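Local coordinates for putative exported protein (Bacteroides fragilis, PDB 4RAA), which is of unknown function but adopts a six-bladed beta-propeller fold of the YWTD superfamily and is probably an exported protein, at residues L137-S146 / Y158-I169. Sequence-based numbering, arbitrary orientation.
Sequences LEDGNLLWNS and YFVVTDSLFDII
Strands 142-145 and 159-162 pair antiparallel as the two central strands of a four-stranded propeller blade, between strand 134-136 and strand 168-174. Leu142 with Thr162 and Trp144 with Val160 are hydrogen-bonded pairs, each closed by two backbone bonds; Leu142 N to Thr162 O is 2.9 Å and nearly straight. Beyond them, Ser146 N donates to Tyr158 O at 2.7 Å.

On the face carrying Leu142 and Trp144, the indole crosses the Thr162 side chain at a slant, and Trp144 NE1 donates to Thr162 OG1 at 3.2 Å in a bent bond (144°) tilted from the ring plane. That hydroxyl in turn donates to Asp163 O, on a lone pair. With CG beside the backbone N (chi1 -54°), the indole of Trp144 is directed toward turn 163-166, its benzo edge on the face of Phe166 in a T-shaped stack, planes at 85°, with Trp144 CZ2 3.6 Å from Phe166 CE1. Leu142 CD1 meets the edge of the Phe166 ring, which also makes a cation-pi contact with Arg125. Oppositely, Leu143 CD1 packs on Val161 CG2 and Phe159 CB.

The relay gives the buried indole N-H and Thr162 hydroxyl partners and, with the stack, joins Trp144 to the turn.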
loop_
_atom_site.group_PDB
_atom_site.type_symbol
_atom_site.label_atom_id
_atom_site.label_comp_id
_atom_site.label_asym_id
_atom_site.label_seq_id
_atom_site.Cartn_x
_atom_site.Cartn_y
_atom_site.Cartn_z
ATOM N N LEU A 137 -11.985 -4.734 12.828
ATOM C CA LEU A 137 -13.285 -4.647 13.522
ATOM C C LEU A 137 -14.320 -5.352 12.646
ATOM O O LEU A 137 -14.161 -5.364 11.425
ATOM C CB LEU A 137 -13.703 -3.188 13.720
ATOM C CG LEU A 137 -12.757 -2.319 14.560
ATOM C CD1 LEU A 137 -13.138 -0.847 14.434
ATOM C CD2 LEU A 137 -12.716 -2.773 16.016
ATOM N N GLU A 138 -15.385 -5.892 13.252
ATOM C CA GLU A 138 -16.415 -6.658 12.507
ATOM C C GLU A 138 -16.963 -5.917 11.273
ATOM O O GLU A 138 -17.205 -6.546 10.235
ATOM C CB GLU A 138 -17.588 -7.092 13.398
ATOM C CG GLU A 138 -18.402 -8.242 12.785
ATOM C CD GLU A 138 -19.840 -8.359 13.282
ATOM O OE1 GLU A 138 -20.252 -7.658 14.240
ATOM O OE2 GLU A 138 -20.578 -9.171 12.679
ATOM N N ASP A 139 -17.137 -4.597 11.382
ATOM C CA ASP A 139 -17.594 -3.792 10.235
ATOM C C ASP A 139 -16.589 -3.682 9.063
ATOM O O ASP A 139 -16.977 -3.259 7.974
ATOM C CB ASP A 139 -18.124 -2.406 10.666
ATOM C CG ASP A 139 -17.074 -1.512 11.313
ATOM O OD1 ASP A 139 -15.851 -1.746 11.178
ATOM O OD2 ASP A 139 -17.499 -0.537 11.960
ATOM N N GLY A 140 -15.320 -4.035 9.288
ATOM C CA GLY A 140 -14.283 -4.039 8.241
ATOM C C GLY A 140 -13.144 -3.058 8.448
ATOM O O GLY A 140 -12.069 -3.228 7.865
ATOM N N ASN A 141 -13.378 -2.032 9.266
ATOM C CA ASN A 141 -12.360 -1.029 9.573
ATOM C C ASN A 141 -11.295 -1.633 10.484
ATOM O O ASN A 141 -11.516 -2.664 11.128
ATOM C CB ASN A 141 -12.978 0.186 10.262
ATOM C CG ASN A 141 -14.028 0.876 9.416
ATOM O OD1 ASN A 141 -13.926 0.937 8.190
ATOM N ND2 ASN A 141 -15.050 1.406 10.072
ATOM N N LEU A 142 -10.165 -0.947 10.580
ATOM C CA LEU A 142 -8.991 -1.447 11.285
ATOM C C LEU A 142 -8.735 -0.659 12.563
ATOM O O LEU A 142 -8.798 0.568 12.535
ATOM C CB LEU A 142 -7.782 -1.326 10.346
ATOM C CG LEU A 142 -7.968 -1.916 8.933
ATOM C CD1 LEU A 142 -6.832 -1.487 8.014
ATOM C CD2 LEU A 142 -8.117 -3.434 8.975
ATOM N N LEU A 143 -8.474 -1.366 13.671
ATOM C CA LEU A 143 -8.102 -0.739 14.952
ATOM C C LEU A 143 -6.605 -0.921 15.106
ATOM O O LEU A 143 -6.133 -2.052 15.091
ATOM C CB LEU A 143 -8.813 -1.381 16.147
ATOM C CG LEU A 143 -8.487 -0.827 17.551
ATOM C CD1 LEU A 143 -8.879 0.640 17.682
ATOM C CD2 LEU A 143 -9.172 -1.646 18.635
ATOM N N TRP A 144 -5.883 0.193 15.235
ATOM C CA TRP A 144 -4.430 0.226 15.449
ATOM C C TRP A 144 -4.152 0.932 16.776
ATOM O O TRP A 144 -4.969 1.755 17.219
ATOM C CB TRP A 144 -3.733 1.081 14.390
ATOM C CG TRP A 144 -3.978 0.768 12.972
ATOM C CD1 TRP A 144 -5.086 1.093 12.234
ATOM C CD2 TRP A 144 -3.049 0.184 12.068
ATOM N NE1 TRP A 144 -4.919 0.696 10.932
ATOM C CE2 TRP A 144 -3.676 0.137 10.799
ATOM C CE3 TRP A 144 -1.748 -0.325 12.207
ATOM C CZ2 TRP A 144 -3.051 -0.399 9.676
ATOM C CZ3 TRP A 144 -1.120 -0.866 11.092
ATOM C CH2 TRP A 144 -1.777 -0.895 9.830
ATOM N N ASN A 145 -2.996 0.639 17.379
ATOM C CA ASN A 145 -2.558 1.347 18.578
ATOM C C ASN A 145 -1.671 2.501 18.108
ATOM O O ASN A 145 -1.096 2.423 17.024
ATOM C CB ASN A 145 -1.856 0.415 19.596
ATOM C CG ASN A 145 -0.415 0.049 19.215
ATOM O OD1 ASN A 145 -0.128 -0.361 18.089
ATOM N ND2 ASN A 145 0.486 0.159 20.173
ATOM N N SER A 146 -1.585 3.565 18.912
ATOM C CA SER A 146 -0.755 4.752 18.618
ATOM C C SER A 146 0.514 4.798 19.479
ATOM O O SER A 146 0.429 5.096 20.668
ATOM C CB SER A 146 -1.565 6.041 18.843
ATOM O OG SER A 146 -0.728 7.197 18.884
ATOM N N TYR A 158 -4.499 6.875 22.576
ATOM C CA TYR A 158 -3.909 5.531 22.714
ATOM C C TYR A 158 -4.102 4.674 21.453
ATOM O O TYR A 158 -3.177 3.957 21.057
ATOM C CB TYR A 158 -4.448 4.799 23.951
ATOM C CG TYR A 158 -3.742 5.147 25.244
ATOM C CD1 TYR A 158 -2.441 4.713 25.472
ATOM C CD2 TYR A 158 -4.388 5.851 26.265
ATOM C CE1 TYR A 158 -1.780 5.009 26.654
ATOM C CE2 TYR A 158 -3.739 6.136 27.467
ATOM C CZ TYR A 158 -2.432 5.716 27.655
ATOM O OH TYR A 158 -1.764 5.993 28.828
ATOM N N PHE A 159 -5.291 4.754 20.838
ATOM C CA PHE A 159 -5.652 3.983 19.623
ATOM C C PHE A 159 -6.282 4.868 18.558
ATOM O O PHE A 159 -6.681 5.999 18.831
ATOM C CB PHE A 159 -6.654 2.874 19.959
ATOM C CG PHE A 159 -6.238 2.009 21.112
ATOM C CD1 PHE A 159 -5.455 0.877 20.906
ATOM C CD2 PHE A 159 -6.630 2.331 22.416
ATOM C CE1 PHE A 159 -5.062 0.087 21.977
ATOM C CE2 PHE A 159 -6.250 1.542 23.489
ATOM C CZ PHE A 159 -5.459 0.425 23.268
ATOM N N VAL A 160 -6.392 4.318 17.352
ATOM C CA VAL A 160 -6.990 5.020 16.206
ATOM C C VAL A 160 -7.677 4.031 15.262
ATOM O O VAL A 160 -7.145 2.961 15.004
ATOM C CB VAL A 160 -5.936 5.882 15.449
ATOM C CG1 VAL A 160 -4.800 5.040 14.884
ATOM C CG2 VAL A 160 -6.578 6.719 14.342
ATOM N N VAL A 161 -8.852 4.405 14.752
ATOM C CA VAL A 161 -9.601 3.566 13.820
ATOM C C VAL A 161 -9.450 4.152 12.422
ATOM O O VAL A 161 -9.693 5.341 12.237
ATOM C CB VAL A 161 -11.079 3.463 14.216
ATOM C CG1 VAL A 161 -11.851 2.594 13.216
ATOM C CG2 VAL A 161 -11.189 2.906 15.636
ATOM N N THR A 162 -9.039 3.316 11.462
ATOM C CA THR A 162 -8.863 3.724 10.059
ATOM C C THR A 162 -9.656 2.828 9.135
ATOM O O THR A 162 -9.984 1.692 9.499
ATOM C CB THR A 162 -7.391 3.631 9.575
ATOM O OG1 THR A 162 -7.049 2.280 9.217
ATOM C CG2 THR A 162 -6.426 4.174 10.614
ATOM N N ASP A 163 -9.903 3.323 7.920
ATOM C CA ASP A 163 -10.571 2.526 6.886
ATOM C C ASP A 163 -9.580 1.503 6.284
ATOM O O ASP A 163 -8.404 1.424 6.689
ATOM C CB ASP A 163 -11.233 3.422 5.793
ATOM C CG ASP A 163 -10.231 4.232 4.942
ATOM O OD1 ASP A 163 -9.016 3.928 4.907
ATOM O OD2 ASP A 163 -10.685 5.187 4.275
ATOM N N SER A 164 -10.089 0.712 5.342
ATOM C CA SER A 164 -9.315 -0.244 4.524
ATOM C C SER A 164 -7.957 0.332 4.050
ATOM O O SER A 164 -6.908 -0.270 4.211
ATOM C CB SER A 164 -10.202 -0.601 3.302
ATOM O OG SER A 164 -9.554 -1.329 2.282
ATOM N N LEU A 165 -8.022 1.556 3.537
ATOM C CA LEU A 165 -6.901 2.259 2.902
ATOM C C LEU A 165 -5.925 2.972 3.873
ATOM O O LEU A 165 -4.905 3.495 3.418
ATOM C CB LEU A 165 -7.522 3.245 1.867
ATOM C CG LEU A 165 -6.800 3.842 0.663
ATOM C CD1 LEU A 165 -6.222 2.763 -0.231
ATOM C CD2 LEU A 165 -7.769 4.696 -0.146
ATOM N N PHE A 166 -6.221 2.954 5.181
ATOM C CA PHE A 166 -5.423 3.574 6.289
ATOM C C PHE A 166 -5.715 5.070 6.598
ATOM O O PHE A 166 -5.016 5.673 7.432
ATOM C CB PHE A 166 -3.878 3.390 6.214
ATOM C CG PHE A 166 -3.380 1.975 5.994
ATOM C CD1 PHE A 166 -4.134 0.825 6.307
ATOM C CD2 PHE A 166 -2.037 1.799 5.593
ATOM C CE1 PHE A 166 -3.588 -0.449 6.115
ATOM C CE2 PHE A 166 -1.488 0.529 5.431
ATOM C CZ PHE A 166 -2.262 -0.594 5.690
ATOM N N ASP A 167 -6.715 5.672 5.952
ATOM C CA ASP A 167 -7.125 7.049 6.282
ATOM C C ASP A 167 -7.836 6.987 7.643
ATOM O O ASP A 167 -8.659 6.098 7.869
ATOM C CB ASP A 167 -8.043 7.645 5.207
ATOM C CG ASP A 167 -7.344 7.829 3.860
ATOM O OD1 ASP A 167 -6.099 7.973 3.815
ATOM O OD2 ASP A 167 -8.058 7.848 2.836
ATOM N N ILE A 168 -7.506 7.926 8.534
ATOM C CA ILE A 168 -8.022 7.937 9.913
ATOM C C ILE A 168 -9.499 8.296 9.946
ATOM O O ILE A 168 -9.873 9.343 9.423
ATOM C CB ILE A 168 -7.214 8.917 10.827
ATOM C CG1 ILE A 168 -5.751 8.444 10.949
ATOM C CG2 ILE A 168 -7.856 9.054 12.219
ATOM C CD1 ILE A 168 -4.793 9.434 11.584
ATOM N N ILE A 169 -10.319 7.434 10.567
ATOM C CA ILE A 169 -11.768 7.678 10.735
ATOM C C ILE A 169 -11.986 8.401 12.064
ATOM O O ILE A 169 -12.599 9.469 12.079
ATOM C CB ILE A 169 -12.615 6.383 10.658
ATOM C CG1 ILE A 169 -12.473 5.761 9.261
ATOM C CG2 ILE A 169 -14.094 6.680 10.955
ATOM C CD1 ILE A 169 -13.113 4.394 9.101
#